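Local coordinates for protein Abbfa_003403 (PDB 4ZXH) that probably builds a small peptide or amide product as a nonribosomal peptide synthetase module, with condensation, adenylation, phosphopantetheine-bearing carrier and thioesterase domains in one chain, at residues Met723-Glu728 against Ala749-Gly754; Asn885-Ile890 against Thr894-Leu899; His481-Met486 against Asn646-Met651. All blocks are in the same frame, centred on the assembly; numbering follows the deposited sequence.

Interaction 1 (Met723-Glu728 against Ala749-Gly754); sequences MLLDSE and AEKLLG
L725 carries the contact with K751 and L752, reaching out from the end of one helix to touch the last full turn of the next. Two residues earlier, M723 contributes its carbonyl to the helix end: its O accepts from S727 OG at 2.9 Å, the donor lying 26° out of the carbonyl plane. L725 then turns its side chain to the second segment. CG lies opposite the carbonyl carbon and the chain runs on extended (chi2 177°), which carries CD1 out to K751. That methyl rests against the aliphatic stem of the lysine, 3.5 Å from K751 CB and 4.0 Å from K751 CD, the two side chains meeting aslant. CD1 also comes within 4.2 Å of L752 CD2, so it is touched by a lysine stem and by a buried leucine methyl. The lysine stays extended as far as CE and bends at chi4. S727 N donates to L724 O at 3.0 Å as the helix ends, and a type I turn runs from L725 to E728. No hydrogen bond links the two segments, and the area buried is small.

Helices 718-725 and 746-753 are successive connections of a beta-alpha-beta kind: the first joins strands 713-716 and 735-740, the second joins 735-740 and 756-763, all parallel neighbours in the large sheet. M723 packs on L702 of helix 699-709, and L724 on L702, V703 and L706; on the second helix A749 points away from the contact and touches A780 and I783.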
# COMPACT_ATOMS: atom_id res chain seq x y z
N MET A 723 12.78 24.05 7.99
CA MET A 723 14.04 24.50 8.62
C MET A 723 13.79 25.07 10.02
O MET A 723 14.51 24.76 10.99
CB MET A 723 14.74 25.54 7.74
CG MET A 723 16.09 26.00 8.30
SD MET A 723 16.88 27.31 7.34
CE MET A 723 15.88 28.73 7.81
N LEU A 724 12.74 25.88 10.12
CA LEU A 724 12.32 26.50 11.37
C LEU A 724 11.89 25.48 12.43
O LEU A 724 12.35 25.53 13.56
CB LEU A 724 11.18 27.47 11.07
CG LEU A 724 11.03 28.76 11.87
CD1 LEU A 724 12.34 29.52 11.94
CD2 LEU A 724 9.99 29.59 11.17
N LEU A 725 11.03 24.55 12.05
CA LEU A 725 10.54 23.56 13.02
C LEU A 725 11.65 22.62 13.46
O LEU A 725 11.64 22.14 14.59
CB LEU A 725 9.38 22.75 12.43
CG LEU A 725 8.19 23.60 11.99
CD1 LEU A 725 7.11 22.76 11.34
CD2 LEU A 725 7.62 24.42 13.15
N ASP A 726 12.61 22.37 12.58
CA ASP A 726 13.71 21.48 12.90
C ASP A 726 14.79 22.21 13.70
O ASP A 726 15.82 21.62 14.02
CB ASP A 726 14.30 20.87 11.62
N SER A 727 14.54 23.47 14.02
CA SER A 727 15.49 24.27 14.80
C SER A 727 14.92 24.67 16.16
O SER A 727 15.30 25.72 16.70
CB SER A 727 15.91 25.53 14.03
OG SER A 727 16.68 25.22 12.88
N GLU A 728 14.04 23.83 16.70
CA GLU A 728 13.42 24.05 18.01
C GLU A 728 12.81 25.45 18.14
O GLU A 728 13.12 26.20 19.07
CB GLU A 728 14.44 23.79 19.13
N ALA A 749 1.67 20.35 7.95
CA ALA A 749 0.48 21.09 8.30
C ALA A 749 0.19 20.98 9.79
O ALA A 749 -0.05 21.99 10.45
CB ALA A 749 -0.71 20.61 7.49
N GLU A 750 0.22 19.76 10.34
CA GLU A 750 -0.11 19.62 11.75
C GLU A 750 0.93 20.32 12.61
O GLU A 750 0.57 20.97 13.59
CB GLU A 750 -0.24 18.17 12.19
CG GLU A 750 -1.70 17.76 12.39
CD GLU A 750 -2.33 18.33 13.67
OE1 GLU A 750 -1.70 18.24 14.74
OE2 GLU A 750 -3.46 18.88 13.59
N LYS A 751 2.20 20.17 12.25
CA LYS A 751 3.28 20.84 12.98
C LYS A 751 3.07 22.35 12.97
O LYS A 751 3.21 23.00 14.00
CB LYS A 751 4.64 20.50 12.38
CG LYS A 751 5.17 19.09 12.64
CD LYS A 751 6.45 18.89 11.82
CE LYS A 751 7.10 17.54 12.07
NZ LYS A 751 7.74 17.52 13.40
N LEU A 752 2.72 22.91 11.82
CA LEU A 752 2.49 24.35 11.71
C LEU A 752 1.27 24.81 12.51
O LEU A 752 1.32 25.82 13.22
CB LEU A 752 2.33 24.76 10.25
CG LEU A 752 3.62 24.93 9.43
CD1 LEU A 752 3.27 25.48 8.08
CD2 LEU A 752 4.61 25.85 10.13
N LEU A 753 0.17 24.07 12.40
CA LEU A 753 -1.09 24.45 13.05
C LEU A 753 -0.95 24.67 14.55
O LEU A 753 -1.66 25.50 15.13
CB LEU A 753 -2.16 23.40 12.77
CG LEU A 753 -2.81 23.60 11.41
CD1 LEU A 753 -3.84 22.51 11.11
CD2 LEU A 753 -3.45 24.98 11.39
N GLY A 754 -0.03 23.95 15.17
CA GLY A 754 0.22 24.10 16.59
C GLY A 754 1.28 25.14 16.93
O GLY A 754 1.55 25.39 18.10

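Interaction 2 (Asn885-Ile890 against Thr894-Leu899); sequences NVLKQI and TDAVVL
K888 and D895 bring the backbones nearest, 5.9 Å between their CA atoms, where the end of helix 880-888 lies against strand 893-903 after a short connecting turn. L887 supplies the apolar half of the contact. Its CB sits 3.8 Å from A896 CB, and its CD1 reaches 4.0 Å from V898 CG2, the leucine and valine side chains crossing at about a right angle. A896 and V898 thus present one side of the strand to the helix, where A912 and L928 also meet L887. K888 runs instead side by side with D895, pointing the same way. Its CE, at 3.1 Å, comes closer to D895 OD1 than NZ does; the chain bends at chi4 (96°), and the salt bridge from NZ to D895 OD1 is a loose one of 3.6 Å. The same OD1 takes a weak bond from A896 N at 3.0 Å. E884 adds a further tie from the helix, its OE2 accepting from V898 N.

The contact is thus an apolar patch beside a loose charge pair whose acidic member is buried. Weak, long ion pairs of K888 with D745 and D895 with K722 cross to the larger part of the adenylation domain, compatible with the subdomain rotation known in ANL enzymes.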
# COMPACT_ATOMS: atom_id res chain seq x y z
N ASN A 885 4.38 10.60 3.20
CA ASN A 885 3.79 10.77 4.52
C ASN A 885 4.08 9.60 5.46
O ASN A 885 4.38 9.82 6.64
CB ASN A 885 2.29 11.00 4.42
CG ASN A 885 1.93 12.43 4.02
OD1 ASN A 885 2.65 13.38 4.36
ND2 ASN A 885 0.83 12.59 3.30
N VAL A 886 4.02 8.37 4.94
CA VAL A 886 4.28 7.21 5.79
C VAL A 886 5.76 7.21 6.23
O VAL A 886 6.07 6.96 7.39
CB VAL A 886 3.92 5.87 5.10
CG1 VAL A 886 4.42 4.72 5.93
CG2 VAL A 886 2.42 5.74 4.92
N LEU A 887 6.66 7.51 5.30
CA LEU A 887 8.08 7.60 5.63
C LEU A 887 8.36 8.66 6.70
O LEU A 887 9.09 8.42 7.65
CB LEU A 887 8.88 7.89 4.38
CG LEU A 887 9.16 6.71 3.45
CD1 LEU A 887 9.64 7.18 2.09
CD2 LEU A 887 10.18 5.79 4.07
N LYS A 888 7.77 9.85 6.56
CA LYS A 888 8.03 10.92 7.52
C LYS A 888 7.57 10.58 8.94
O LYS A 888 7.97 11.23 9.90
CB LYS A 888 7.35 12.21 7.07
CG LYS A 888 7.93 12.84 5.81
CD LYS A 888 7.17 14.13 5.49
CE LYS A 888 7.86 14.99 4.43
NZ LYS A 888 7.37 14.79 3.04
N GLN A 889 6.73 9.56 9.08
CA GLN A 889 6.17 9.23 10.38
C GLN A 889 7.07 8.27 11.17
O GLN A 889 6.83 8.02 12.36
CB GLN A 889 4.76 8.64 10.22
CG GLN A 889 3.67 9.69 10.11
CD GLN A 889 2.30 9.11 9.77
OE1 GLN A 889 2.17 7.96 9.34
NE2 GLN A 889 1.26 9.91 9.98
N ILE A 890 8.08 7.73 10.49
CA ILE A 890 9.17 7.06 11.19
C ILE A 890 9.94 8.04 12.10
O ILE A 890 10.25 9.20 11.71
CB ILE A 890 10.19 6.43 10.23
CG1 ILE A 890 9.51 5.78 9.02
CG2 ILE A 890 11.07 5.44 10.97
CD1 ILE A 890 8.63 4.73 9.37
N THR A 894 13.35 12.78 8.74
CA THR A 894 13.15 14.22 8.84
C THR A 894 12.50 14.74 7.58
O THR A 894 11.78 15.74 7.60
CB THR A 894 14.50 14.96 9.04
OG1 THR A 894 15.09 14.58 10.30
CG2 THR A 894 14.32 16.47 9.01
N ASP A 895 12.77 14.05 6.47
CA ASP A 895 12.15 14.38 5.19
C ASP A 895 12.25 13.17 4.26
O ASP A 895 13.04 12.26 4.49
CB ASP A 895 12.80 15.61 4.57
CG ASP A 895 11.87 16.37 3.63
OD1 ASP A 895 10.67 16.02 3.53
OD2 ASP A 895 12.35 17.33 2.99
N ALA A 896 11.42 13.16 3.21
CA ALA A 896 11.40 12.05 2.28
C ALA A 896 10.88 12.53 0.93
O ALA A 896 10.00 13.38 0.86
CB ALA A 896 10.54 10.89 2.82
N VAL A 897 11.45 11.99 -0.13
CA VAL A 897 10.96 12.27 -1.47
C VAL A 897 10.93 10.95 -2.21
O VAL A 897 11.89 10.17 -2.14
CB VAL A 897 11.86 13.30 -2.19
CG1 VAL A 897 11.67 13.24 -3.70
CG2 VAL A 897 11.60 14.70 -1.69
N VAL A 898 9.84 10.68 -2.90
CA VAL A 898 9.70 9.43 -3.64
C VAL A 898 9.50 9.75 -5.11
O VAL A 898 8.66 10.58 -5.46
CB VAL A 898 8.51 8.59 -3.12
CG1 VAL A 898 8.37 7.31 -3.91
CG2 VAL A 898 8.68 8.28 -1.64
N LEU A 899 10.29 9.12 -5.97
CA LEU A 899 10.15 9.35 -7.41
C LEU A 899 9.94 8.04 -8.15
O LEU A 899 10.29 6.97 -7.66
CB LEU A 899 11.38 10.07 -8.00
CG LEU A 899 11.89 11.35 -7.33
CD1 LEU A 899 13.16 11.86 -8.01
CD2 LEU A 899 10.81 12.42 -7.28

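Interaction 3 (His481-Met486 against Asn646-Met651); sequences HDLFAM and NFLLSM
H481, L483 and M486 pack against L648 and L649 in a mostly apolar helix-to-helix contact within the adenylation domain, whose core has the ANL fold. It joins the first turn of helix 483-494, together with the residues leading into it, to the middle of helix 641-655, 160 residues further on. L649 is the central element, because its two methyls serve different partners. CD1 stands over one face of the H481 ring as a CH-pi contact, 4.0 Å from the centroid and 22° off the normal, displaced toward the CG side, with H481 CG the nearest atom at 3.7 Å. CD2 turns to M486, whose SD lies 4.2 Å away, the methionine chain bending at chi3. Beside this pair, L648 CD1 meets both methyls of L483, 4.1 Å from L483 CD2 and 4.2 Å from L483 CD1, in a right-angled crossing. The first torsion of L483 is 176°, with CG opposite the backbone N, and this swings its methyls across to L648.

Neighbours help to place both segments. H481 ND1 is hydrogen-bonded to D477 O, which helps to hold the ring's rotation beneath the leucine. On the other helix, N646 bonds to N791 and A790, and L648 also packs on L676. The start of helix 483-494 is closed by D482 at the N-cap position: A485 N donates to D482 OD1 at 3.1 Å along a nearly straight path (171°), arriving well above the carboxylate plane.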
# COMPACT_ATOMS: atom_id res chain seq x y z
N HIS A 481 -7.54 50.01 -9.59
CA HIS A 481 -6.95 50.82 -8.52
C HIS A 481 -5.52 51.24 -8.79
O HIS A 481 -4.86 50.74 -9.71
CB HIS A 481 -7.00 50.05 -7.21
CG HIS A 481 -8.31 50.14 -6.50
ND1 HIS A 481 -9.49 49.71 -7.08
CD2 HIS A 481 -8.63 50.57 -5.26
CE1 HIS A 481 -10.49 49.89 -6.22
NE2 HIS A 481 -9.99 50.41 -5.11
N ASP A 482 -5.05 52.15 -7.94
CA ASP A 482 -3.77 52.83 -8.11
C ASP A 482 -2.84 52.51 -6.94
O ASP A 482 -2.91 53.14 -5.88
CB ASP A 482 -4.00 54.34 -8.21
CG ASP A 482 -2.74 55.11 -8.48
OD1 ASP A 482 -1.65 54.53 -8.28
OD2 ASP A 482 -2.84 56.30 -8.88
N LEU A 483 -1.94 51.56 -7.15
CA LEU A 483 -1.02 51.14 -6.12
C LEU A 483 -0.15 52.29 -5.61
O LEU A 483 0.04 52.43 -4.40
CB LEU A 483 -0.13 50.01 -6.63
CG LEU A 483 0.96 49.53 -5.69
CD1 LEU A 483 0.38 49.13 -4.35
CD2 LEU A 483 1.67 48.34 -6.32
N PHE A 484 0.34 53.13 -6.52
CA PHE A 484 1.26 54.21 -6.15
C PHE A 484 0.60 55.21 -5.22
O PHE A 484 1.18 55.62 -4.21
CB PHE A 484 1.77 54.93 -7.40
CG PHE A 484 2.99 55.77 -7.17
CD1 PHE A 484 3.93 55.41 -6.22
CD2 PHE A 484 3.21 56.92 -7.92
CE1 PHE A 484 5.07 56.18 -6.02
CE2 PHE A 484 4.34 57.69 -7.73
CZ PHE A 484 5.28 57.32 -6.78
N ALA A 485 -0.61 55.60 -5.56
CA ALA A 485 -1.37 56.57 -4.78
C ALA A 485 -1.57 56.07 -3.36
O ALA A 485 -1.47 56.83 -2.40
CB ALA A 485 -2.70 56.87 -5.44
N MET A 486 -1.85 54.77 -3.22
CA MET A 486 -2.03 54.15 -1.92
C MET A 486 -0.78 54.28 -1.06
O MET A 486 -0.87 54.58 0.14
CB MET A 486 -2.39 52.68 -2.08
CG MET A 486 -3.74 52.40 -2.71
SD MET A 486 -4.16 50.65 -2.54
CE MET A 486 -4.45 50.56 -0.78
N ASN A 646 -4.60 44.08 -8.25
CA ASN A 646 -5.65 43.10 -8.04
C ASN A 646 -5.24 42.04 -7.02
O ASN A 646 -6.00 41.70 -6.12
CB ASN A 646 -6.02 42.41 -9.34
CG ASN A 646 -7.11 41.37 -9.16
OD1 ASN A 646 -8.28 41.69 -8.96
ND2 ASN A 646 -6.71 40.11 -9.18
N PHE A 647 -4.03 41.52 -7.18
CA PHE A 647 -3.50 40.53 -6.26
C PHE A 647 -3.38 41.06 -4.84
O PHE A 647 -3.90 40.46 -3.90
CB PHE A 647 -2.13 40.05 -6.75
CG PHE A 647 -1.32 39.34 -5.70
CD1 PHE A 647 -1.67 38.07 -5.28
CD2 PHE A 647 -0.21 39.94 -5.14
CE1 PHE A 647 -0.93 37.41 -4.32
CE2 PHE A 647 0.54 39.30 -4.18
CZ PHE A 647 0.17 38.04 -3.77
N LEU A 648 -2.70 42.19 -4.69
CA LEU A 648 -2.42 42.78 -3.39
C LEU A 648 -3.69 43.08 -2.62
O LEU A 648 -3.79 42.73 -1.43
CB LEU A 648 -1.59 44.06 -3.55
CG LEU A 648 -0.14 43.73 -3.91
CD1 LEU A 648 0.64 44.96 -4.31
CD2 LEU A 648 0.51 43.04 -2.73
N LEU A 649 -4.67 43.70 -3.28
CA LEU A 649 -5.94 44.01 -2.63
C LEU A 649 -6.69 42.75 -2.22
O LEU A 649 -7.29 42.69 -1.15
CB LEU A 649 -6.82 44.87 -3.54
CG LEU A 649 -6.38 46.32 -3.77
CD1 LEU A 649 -7.39 47.03 -4.63
CD2 LEU A 649 -6.21 47.03 -2.43
N SER A 650 -6.65 41.75 -3.09
CA SER A 650 -7.30 40.47 -2.83
C SER A 650 -6.68 39.83 -1.60
O SER A 650 -7.37 39.27 -0.74
CB SER A 650 -7.16 39.54 -4.04
OG SER A 650 -8.20 38.58 -4.10
N MET A 651 -5.37 39.93 -1.51
CA MET A 651 -4.65 39.34 -0.40
C MET A 651 -4.98 40.07 0.89
O MET A 651 -5.10 39.45 1.95
CB MET A 651 -3.14 39.36 -0.67
CG MET A 651 -2.69 38.13 -1.45
SD MET A 651 -3.02 36.55 -0.58
CE MET A 651 -3.76 35.67 -1.91

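Overall arrangement
Along the chain the contacts follow one another, interaction 3 closing before interaction 1 opens and interaction 1 closing before interaction 2. Interactions 1 and 2 are neighbours, with centres 16 Å apart and nearest atoms about 5 Å apart, although in different sequence families. Helix 746-753 relates them: it supplies one side of interaction 1, while its I747 is touched by N885 and Q889 of interaction 2. The pair therefore lies where the C-terminal subdomain meets the larger part of the adenylation domain, a junction that subdomain rotation, as in ANL enzymes, would alter. Interaction 3, centred 32 Å from interaction 1 and 40 Å from interaction 2, belongs to the larger part and would probably be unaffected.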